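Malarial CLPB2 atpase/hsp101 protein (Plasmodium falciparum, PDB 4IRF) is probably an ATP-driven Clp/Hsp100 chaperone for protein unfolding and translocation in the parasitophorous vacuole, represented here by its N-terminal cargo-binding domain. Local coordinates at residues A[15-18]-A[19-23]; A[93-96]-A[97-101]; A[129-133]-A[134-138]. One frame throughout, in Å; residues are numbered along the deposited sequence.

Contact 1. Residues A[15-18]-A[19-23]; sequences RTIN and ILNAG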
loop_
_atom_site.group_PDB
_atom_site.type_symbol
_atom_site.label_atom_id
_atom_site.label_comp_id
_atom_site.label_asym_id
_atom_site.label_seq_id
_atom_site.Cartn_x
_atom_site.Cartn_y
_atom_site.Cartn_z
ATOM N N ARG A 15 -1.844 10.318 7.062
ATOM C CA ARG A 15 -0.978 9.901 5.974
ATOM C C ARG A 15 -1.427 8.597 5.374
ATOM O O ARG A 15 -1.192 8.352 4.197
ATOM C CB ARG A 15 0.496 9.852 6.409
ATOM C CG ARG A 15 0.811 8.981 7.636
ATOM C CD ARG A 15 2.330 8.993 7.862
ATOM N NE ARG A 15 2.798 8.253 9.037
ATOM C CZ ARG A 15 3.520 8.806 10.016
ATOM N NH1 ARG A 15 3.846 10.086 9.938
ATOM N NH2 ARG A 15 3.928 8.083 11.053
ATOM N N THR A 16 -2.111 7.772 6.165
ATOM C CA THR A 16 -2.590 6.492 5.662
ATOM C C THR A 16 -3.788 6.746 4.746
ATOM O O THR A 16 -3.868 6.216 3.625
ATOM C CB THR A 16 -2.983 5.575 6.844
ATOM O OG1 THR A 16 -1.837 5.379 7.687
ATOM C CG2 THR A 16 -3.489 4.262 6.364
ATOM N N ILE A 17 -4.693 7.599 5.216
ATOM C CA ILE A 17 -5.883 7.978 4.442
ATOM C C ILE A 17 -5.450 8.660 3.135
ATOM O O ILE A 17 -6.015 8.397 2.087
ATOM C CB ILE A 17 -6.723 8.977 5.240
ATOM C CG1 ILE A 17 -7.340 8.316 6.472
ATOM C CG2 ILE A 17 -7.849 9.533 4.387
ATOM C CD1 ILE A 17 -8.229 7.174 6.137
ATOM N N ASN A 18 -4.444 9.532 3.205
ATOM C CA ASN A 18 -3.962 10.206 2.001
ATOM C C ASN A 18 -3.420 9.239 0.948
ATOM O O ASN A 18 -3.621 9.432 -0.253
ATOM C CB ASN A 18 -2.917 11.272 2.350
ATOM C CG ASN A 18 -3.522 12.447 3.113
ATOM O OD1 ASN A 18 -4.734 12.703 3.040
ATOM N ND2 ASN A 18 -2.674 13.180 3.840
ATOM N N ILE A 19 -2.727 8.202 1.400
ATOM C CA ILE A 19 -2.294 7.150 0.506
ATOM C C ILE A 19 -3.506 6.462 -0.139
ATOM O O ILE A 19 -3.510 6.212 -1.345
ATOM C CB ILE A 19 -1.409 6.088 1.230
ATOM C CG1 ILE A 19 0.006 6.641 1.391
ATOM C CG2 ILE A 19 -1.263 4.838 0.416
ATOM C CD1 ILE A 19 0.771 5.974 2.493
ATOM N N LEU A 20 -4.507 6.124 0.674
ATOM C CA LEU A 20 -5.714 5.495 0.142
ATOM C C LEU A 20 -6.409 6.387 -0.878
ATOM O O LEU A 20 -6.796 5.925 -1.940
ATOM C CB LEU A 20 -6.669 5.156 1.273
ATOM C CG LEU A 20 -6.141 4.125 2.254
ATOM C CD1 LEU A 20 -7.138 3.984 3.418
ATOM C CD2 LEU A 20 -5.950 2.787 1.556
ATOM N N ASN A 21 -6.543 7.672 -0.578
ATOM C CA ASN A 21 -7.180 8.578 -1.538
ATOM C C ASN A 21 -6.352 8.791 -2.811
ATOM O O ASN A 21 -6.897 8.956 -3.907
ATOM C CB ASN A 21 -7.484 9.916 -0.879
ATOM C CG ASN A 21 -8.625 9.832 0.115
ATOM O OD1 ASN A 21 -9.495 8.975 -0.009
ATOM N ND2 ASN A 21 -8.651 10.760 1.084
ATOM N N ALA A 22 -5.027 8.807 -2.676
ATOM C CA ALA A 22 -4.193 8.889 -3.877
ATOM C C ALA A 22 -4.349 7.610 -4.687
ATOM O O ALA A 22 -4.277 7.603 -5.943
ATOM C CB ALA A 22 -2.710 9.130 -3.532
ATOM N N GLY A 23 -4.503 6.494 -3.979
ATOM C CA GLY A 23 -4.728 5.225 -4.622
ATOM C C GLY A 23 -5.984 5.242 -5.488
ATOM O O GLY A 23 -5.979 4.686 -6.589
HETATM O O HOH W 1 -6.101 12.988 0.243
#

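Contact 2. Residues A[93-96]-A[97-101]; sequences VKET and LALAE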
loop_
_atom_site.group_PDB
_atom_site.type_symbol
_atom_site.label_atom_id
_atom_site.label_comp_id
_atom_site.label_asym_id
_atom_site.label_seq_id
_atom_site.Cartn_x
_atom_site.Cartn_y
_atom_site.Cartn_z
ATOM N N VAL A 93 -9.243 -4.919 -1.337
ATOM C CA VAL A 93 -8.850 -3.799 -0.486
ATOM C C VAL A 93 -9.544 -3.831 0.881
ATOM O O VAL A 93 -8.933 -3.496 1.894
ATOM C CB VAL A 93 -8.969 -2.433 -1.202
ATOM C CG1 VAL A 93 -8.953 -1.268 -0.203
ATOM C CG2 VAL A 93 -7.837 -2.298 -2.256
ATOM N N LYS A 94 -10.809 -4.244 0.942
ATOM C CA LYS A 94 -11.420 -4.367 2.259
ATOM C C LYS A 94 -10.591 -5.317 3.113
ATOM O O LYS A 94 -10.365 -5.089 4.328
ATOM C CB LYS A 94 -12.897 -4.794 2.162
ATOM C CG LYS A 94 -13.777 -3.709 1.525
ATOM C CD LYS A 94 -15.254 -4.117 1.447
ATOM C CE LYS A 94 -16.064 -3.041 0.748
ATOM N NZ LYS A 94 -17.426 -3.539 0.383
ATOM N N GLU A 95 -10.083 -6.362 2.478
ATOM C CA GLU A 95 -9.157 -7.252 3.165
ATOM C C GLU A 95 -7.804 -6.633 3.539
ATOM O O GLU A 95 -7.279 -6.878 4.634
ATOM C CB GLU A 95 -8.916 -8.493 2.303
ATOM C CG GLU A 95 -8.073 -9.563 2.979
ATOM C CD GLU A 95 -7.917 -10.806 2.122
ATOM O OE1 GLU A 95 -8.615 -10.911 1.092
ATOM O OE2 GLU A 95 -7.098 -11.678 2.481
ATOM N N THR A 96 -7.189 -5.929 2.592
ATOM C CA THR A 96 -6.009 -5.137 2.907
ATOM C C THR A 96 -6.159 -4.380 4.222
ATOM O O THR A 96 -5.271 -4.460 5.108
ATOM C CB THR A 96 -5.699 -4.098 1.815
ATOM O OG1 THR A 96 -5.670 -4.747 0.539
ATOM C CG2 THR A 96 -4.329 -3.504 2.090
ATOM N N LEU A 97 -7.296 -3.692 4.377
ATOM C CA LEU A 97 -7.537 -2.819 5.521
ATOM C C LEU A 97 -7.815 -3.630 6.784
ATOM O O LEU A 97 -7.359 -3.275 7.868
ATOM C CB LEU A 97 -8.690 -1.839 5.228
ATOM C CG LEU A 97 -8.386 -0.967 3.994
ATOM C CD1 LEU A 97 -9.515 -0.012 3.664
ATOM C CD2 LEU A 97 -7.131 -0.187 4.268
ATOM N N ALA A 98 -8.536 -4.747 6.635
ATOM C CA ALA A 98 -8.749 -5.628 7.783
ATOM C C ALA A 98 -7.434 -6.182 8.304
ATOM O O ALA A 98 -7.207 -6.261 9.520
ATOM C CB ALA A 98 -9.716 -6.775 7.420
ATOM N N LEU A 99 -6.540 -6.574 7.388
ATOM C CA LEU A 99 -5.235 -7.070 7.801
ATOM C C LEU A 99 -4.324 -5.959 8.379
ATOM O O LEU A 99 -3.625 -6.177 9.379
ATOM C CB LEU A 99 -4.570 -7.756 6.614
ATOM C CG LEU A 99 -5.225 -9.052 6.163
ATOM C CD1 LEU A 99 -4.678 -9.423 4.816
ATOM C CD2 LEU A 99 -4.889 -10.133 7.184
ATOM N N ALA A 100 -4.357 -4.770 7.784
ATOM C CA ALA A 100 -3.661 -3.612 8.351
ATOM C C ALA A 100 -4.085 -3.301 9.775
ATOM O O ALA A 100 -3.251 -3.085 10.662
ATOM C CB ALA A 100 -3.865 -2.369 7.467
ATOM N N GLU A 101 -5.397 -3.308 9.996
ATOM C CA GLU A 101 -5.953 -3.117 11.324
ATOM C C GLU A 101 -5.517 -4.218 12.281
ATOM O O GLU A 101 -5.142 -3.937 13.422
ATOM C CB GLU A 101 -7.487 -3.045 11.240
ATOM C CG GLU A 101 -7.975 -1.726 10.665
ATOM C CD GLU A 101 -9.480 -1.720 10.386
ATOM O OE1 GLU A 101 -10.254 -2.243 11.225
ATOM O OE2 GLU A 101 -9.878 -1.202 9.317
#

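Contact 3. Residues A[129-133]-A[134-138]; sequences EIFNE and VYLTD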
loop_
_atom_site.group_PDB
_atom_site.type_symbol
_atom_site.label_atom_id
_atom_site.label_comp_id
_atom_site.label_asym_id
_atom_site.label_seq_id
_atom_site.Cartn_x
_atom_site.Cartn_y
_atom_site.Cartn_z
ATOM N N GLU A 129 4.119 -10.568 -5.251
ATOM C CA GLU A 129 5.100 -10.927 -6.292
ATOM C C GLU A 129 6.119 -9.804 -6.381
ATOM O O GLU A 129 7.345 -10.019 -6.352
ATOM C CB GLU A 129 4.382 -11.178 -7.631
ATOM C CG GLU A 129 3.667 -12.554 -7.652
ATOM C CD GLU A 129 2.639 -12.745 -8.781
ATOM O OE1 GLU A 129 2.408 -11.822 -9.598
ATOM O OE2 GLU A 129 2.049 -13.852 -8.844
ATOM N N ILE A 130 5.615 -8.584 -6.423
ATOM C CA ILE A 130 6.495 -7.427 -6.534
ATOM C C ILE A 130 7.445 -7.329 -5.343
ATOM O O ILE A 130 8.661 -7.182 -5.526
ATOM C CB ILE A 130 5.699 -6.130 -6.679
ATOM C CG1 ILE A 130 5.001 -6.110 -8.055
ATOM C CG2 ILE A 130 6.611 -4.920 -6.479
ATOM C CD1 ILE A 130 4.008 -4.994 -8.235
ATOM N N PHE A 131 6.895 -7.391 -4.129
ATOM C CA PHE A 131 7.725 -7.376 -2.917
ATOM C C PHE A 131 8.828 -8.433 -2.978
ATOM O O PHE A 131 9.975 -8.150 -2.636
ATOM C CB PHE A 131 6.864 -7.595 -1.665
ATOM C CG PHE A 131 6.023 -6.395 -1.266
ATOM C CD1 PHE A 131 6.150 -5.191 -1.932
ATOM C CD2 PHE A 131 5.109 -6.478 -0.219
ATOM C CE1 PHE A 131 5.373 -4.087 -1.572
ATOM C CE2 PHE A 131 4.337 -5.359 0.178
ATOM C CZ PHE A 131 4.471 -4.165 -0.511
ATOM N N ASN A 132 8.495 -9.641 -3.420
ATOM C CA ASN A 132 9.476 -10.720 -3.405
ATOM C C ASN A 132 10.577 -10.485 -4.434
ATOM O O ASN A 132 11.684 -11.011 -4.307
ATOM C CB ASN A 132 8.808 -12.086 -3.577
ATOM C CG ASN A 132 8.376 -12.706 -2.249
ATOM O OD1 ASN A 132 9.036 -12.539 -1.214
ATOM N ND2 ASN A 132 7.263 -13.435 -2.278
ATOM N N GLU A 133 10.285 -9.654 -5.427
ATOM C CA GLU A 133 11.264 -9.342 -6.465
ATOM C C GLU A 133 12.182 -8.183 -6.108
ATOM O O GLU A 133 13.261 -8.026 -6.696
ATOM C CB GLU A 133 10.578 -9.080 -7.806
ATOM C CG GLU A 133 10.186 -10.350 -8.539
ATOM C CD GLU A 133 11.314 -11.371 -8.597
ATOM O OE1 GLU A 133 12.504 -10.984 -8.726
ATOM O OE2 GLU A 133 11.013 -12.581 -8.519
ATOM N N VAL A 134 11.759 -7.349 -5.183
ATOM C CA VAL A 134 12.617 -6.345 -4.658
ATOM C C VAL A 134 13.141 -6.778 -3.299
ATOM O O VAL A 134 13.620 -5.989 -2.542
ATOM C CB VAL A 134 11.958 -4.967 -4.554
ATOM C CG1 VAL A 134 11.695 -4.394 -5.904
ATOM C CG2 VAL A 134 10.673 -5.023 -3.756
ATOM N N TYR A 135 13.043 -8.051 -3.023
ATOM C CA TYR A 135 13.678 -8.635 -1.871
ATOM C C TYR A 135 13.115 -8.106 -0.580
ATOM O O TYR A 135 13.758 -8.088 0.415
ATOM C CB TYR A 135 15.226 -8.534 -1.984
ATOM C CG TYR A 135 15.653 -9.070 -3.308
ATOM C CD1 TYR A 135 15.555 -10.398 -3.586
ATOM C CD2 TYR A 135 16.049 -8.254 -4.299
ATOM C CE1 TYR A 135 15.859 -10.903 -4.818
ATOM C CE2 TYR A 135 16.358 -8.750 -5.534
ATOM C CZ TYR A 135 16.271 -10.087 -5.786
ATOM O OH TYR A 135 16.583 -10.586 -7.015
ATOM N N LEU A 136 11.856 -7.730 -0.604
ATOM C CA LEU A 136 11.151 -7.396 0.602
ATOM C C LEU A 136 10.275 -8.565 0.964
ATOM O O LEU A 136 9.192 -8.666 0.480
ATOM C CB LEU A 136 10.277 -6.167 0.384
ATOM C CG LEU A 136 9.689 -5.477 1.590
ATOM C CD1 LEU A 136 10.738 -5.072 2.577
ATOM C CD2 LEU A 136 8.877 -4.275 1.204
ATOM N N THR A 137 10.774 -9.460 1.800
ATOM C CA THR A 137 10.056 -10.670 2.182
ATOM C C THR A 137 9.110 -10.444 3.364
ATOM O O THR A 137 9.119 -9.372 4.003
ATOM C CB THR A 137 11.048 -11.790 2.577
ATOM O OG1 THR A 137 11.784 -11.360 3.721
ATOM C CG2 THR A 137 12.019 -12.083 1.437
ATOM N N ASP A 138 8.318 -11.474 3.661
ATOM C CA ASP A 138 7.415 -11.458 4.802
ATOM C C ASP A 138 8.188 -11.250 6.101
ATOM O O ASP A 138 7.769 -10.481 6.960
ATOM C CB ASP A 138 6.592 -12.748 4.849
HETATM O O HOH W 2 8.098 -13.471 1.591
#

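Contact 1. Residues A[15-18]-A[19-23]
Ile-19 packs back against the preceding turn of helix 14-29, where the carbonyl of Arg-15 lies beside it. Its CG1 stands beside the backbone N and anti to the carbonyl carbon (chi1 -78°). This brings CG1 to 3.5 Å from Arg-15 O, and CD1 lies as close. The same oxygen accepts the backbone N-H of Ile-19. Leu-20 repeats the pattern one residue on, with CG 3.4 Å from Thr-16 O. Ile-19 and Thr-16 form the tight, buried side, and Leu-20 sits at its boundary. Ile-19 packs against Ala-43 and Leu-44 of helix 37-46 and Val-114 and Leu-117 of helix 114-121. OG1 of Thr-16 is bonded to the carbonyl of Val-112. The guanidinium of Arg-15 forms a salt bridge with Asp-113 through NH2.

The other side is looser. Ile-17 and Asn-21 lie side by side and point the same way, with Ile-17 CG2 3.6 Å from Asn-21 ND2. Ile-17 CD1 makes a wider apolar contact, 4.3 Å, with Leu-20 CD1. Asn-18 and Asn-21 are exposed. A water donates to Asn-18 OD1 at 3.1 Å and weakly accepts from Asn-21 ND2 at 3.5 Å. The backbone beneath is regular, with Asn-21 N bonded to Ile-17 O at 2.8 Å. This is the i to i+4 pattern of an amphipathic alpha-helix, here the first helix of the mainly helical Clp N-terminal domain.

Contact 2. Residues A[93-96]-A[97-101]
Val-93 and Leu-97 meet one turn apart on helix 91-106. Their side chains cross obliquely, and Val-93 CG1 comes to 4.1 Å from Leu-97 CD1. CG1 of Val-93 is anti to the backbone N (chi1 163°), which sets this methyl beside the leucine. Leu-97 also rests on the backbone: its CG is 3.3 Å from Val-93 O. Leu-97 N donates to that same Val-93 O at 3.0 Å.

Glu-95 and Leu-99 make a second pair. They run alongside each other and point the same way. The touching part of the glutamate is aliphatic, with CG 3.9 Å from Leu-99 CD1. Its chain is extended beyond CG, and OE2 lies 4.0 Å from that same methyl. Below them Leu-99 N donates to Glu-95 O at 2.9 Å, with an N-H...O angle of 166°.

Thr-96 lies between the two pairs in sequence and is buried. Ala-100 N donates to Thr-96 O at 2.8 Å. OG1 stands beside the backbone N (chi1 -51°) and is hydrogen-bonded to Glu-92 O, so this hydroxyl is satisfied within its own helix.

Farther out, Val-93 and Thr-96 press on helix 37-46 through Pro-37. Thr-96 and Leu-97 reach Leu-117 of helix 114-121. Leu-97 also touches Asn-89 of strand 88-89, so this helix packs against two other helices and the strand that precedes it.

Contact 3. Residues A[129-133]-A[134-138]
Ile-130 meets Val-134 through the backbone at the last turn of helix 125-133. Val-134 N donates to Ile-130 O at 3.1 Å, and Glu-133 N donates to the same oxygen. Val-134 CG2 sits between its own N and carbonyl carbon, 3.4 Å from Ile-130 O.

Phe-131 comes next. Leu-136 N, five residues on, donates to Phe-131 O at 2.8 Å, and Val-134 N does so more weakly. Leu-136 folds back over the phenyl ring, with CD2 above one face, over its centre, at a height of 4.2 Å. With Tyr-135 in left-handed backbone conformation (phi/psi 65°/30°), these match the 6→1 hydrogen bond, left-handed residue and apolar pair of a Schellman motif.

Asn-132 is exposed, and its side chain crosses that of Thr-137 at about a right angle, with Asn-132 OD1 4.0 Å from Thr-137 CG2. A water bridges the two segments, donating to Asn-132 OD1 at 3.1 Å and accepting from Asp-138 N at 2.9 Å.

Glu-133 closes the helix. Its carbonyl oxygen lies over one face of the Tyr-135 ring, offset toward the rim and 3.4 Å from CE2.

Thr-137 then starts helix 138-151 as its N-cap, with OG1 bonded to Ala-140 N. The turn thus joins two helices. On the buried side, Ile-130 and Val-134 touch Tyr-67 of helix 61-74, and Phe-131 packs on Leu-41 of helix 37-46.

Overall arrangement
The contacts follow one another along the chain, on helix 14-29, on helix 91-106 and at the end of helix 125-133. Contacts 1 and 2 are neighbours, with centres 14 Å apart. They touch where Leu-20 CD2 lies 4.2 Å from Leu-97 CD2. Contact 3 touches neither. Its centre is 22 Å from that of contact 1, across the chain's centre, and 19 Å from that of contact 2. Helix 37-46 links all three, since each places side chains against it. Helix 114-121 is shared by contacts 1 and 2. All lie in the Clp N-terminal domain, a compact helical unit of the longer chaperone.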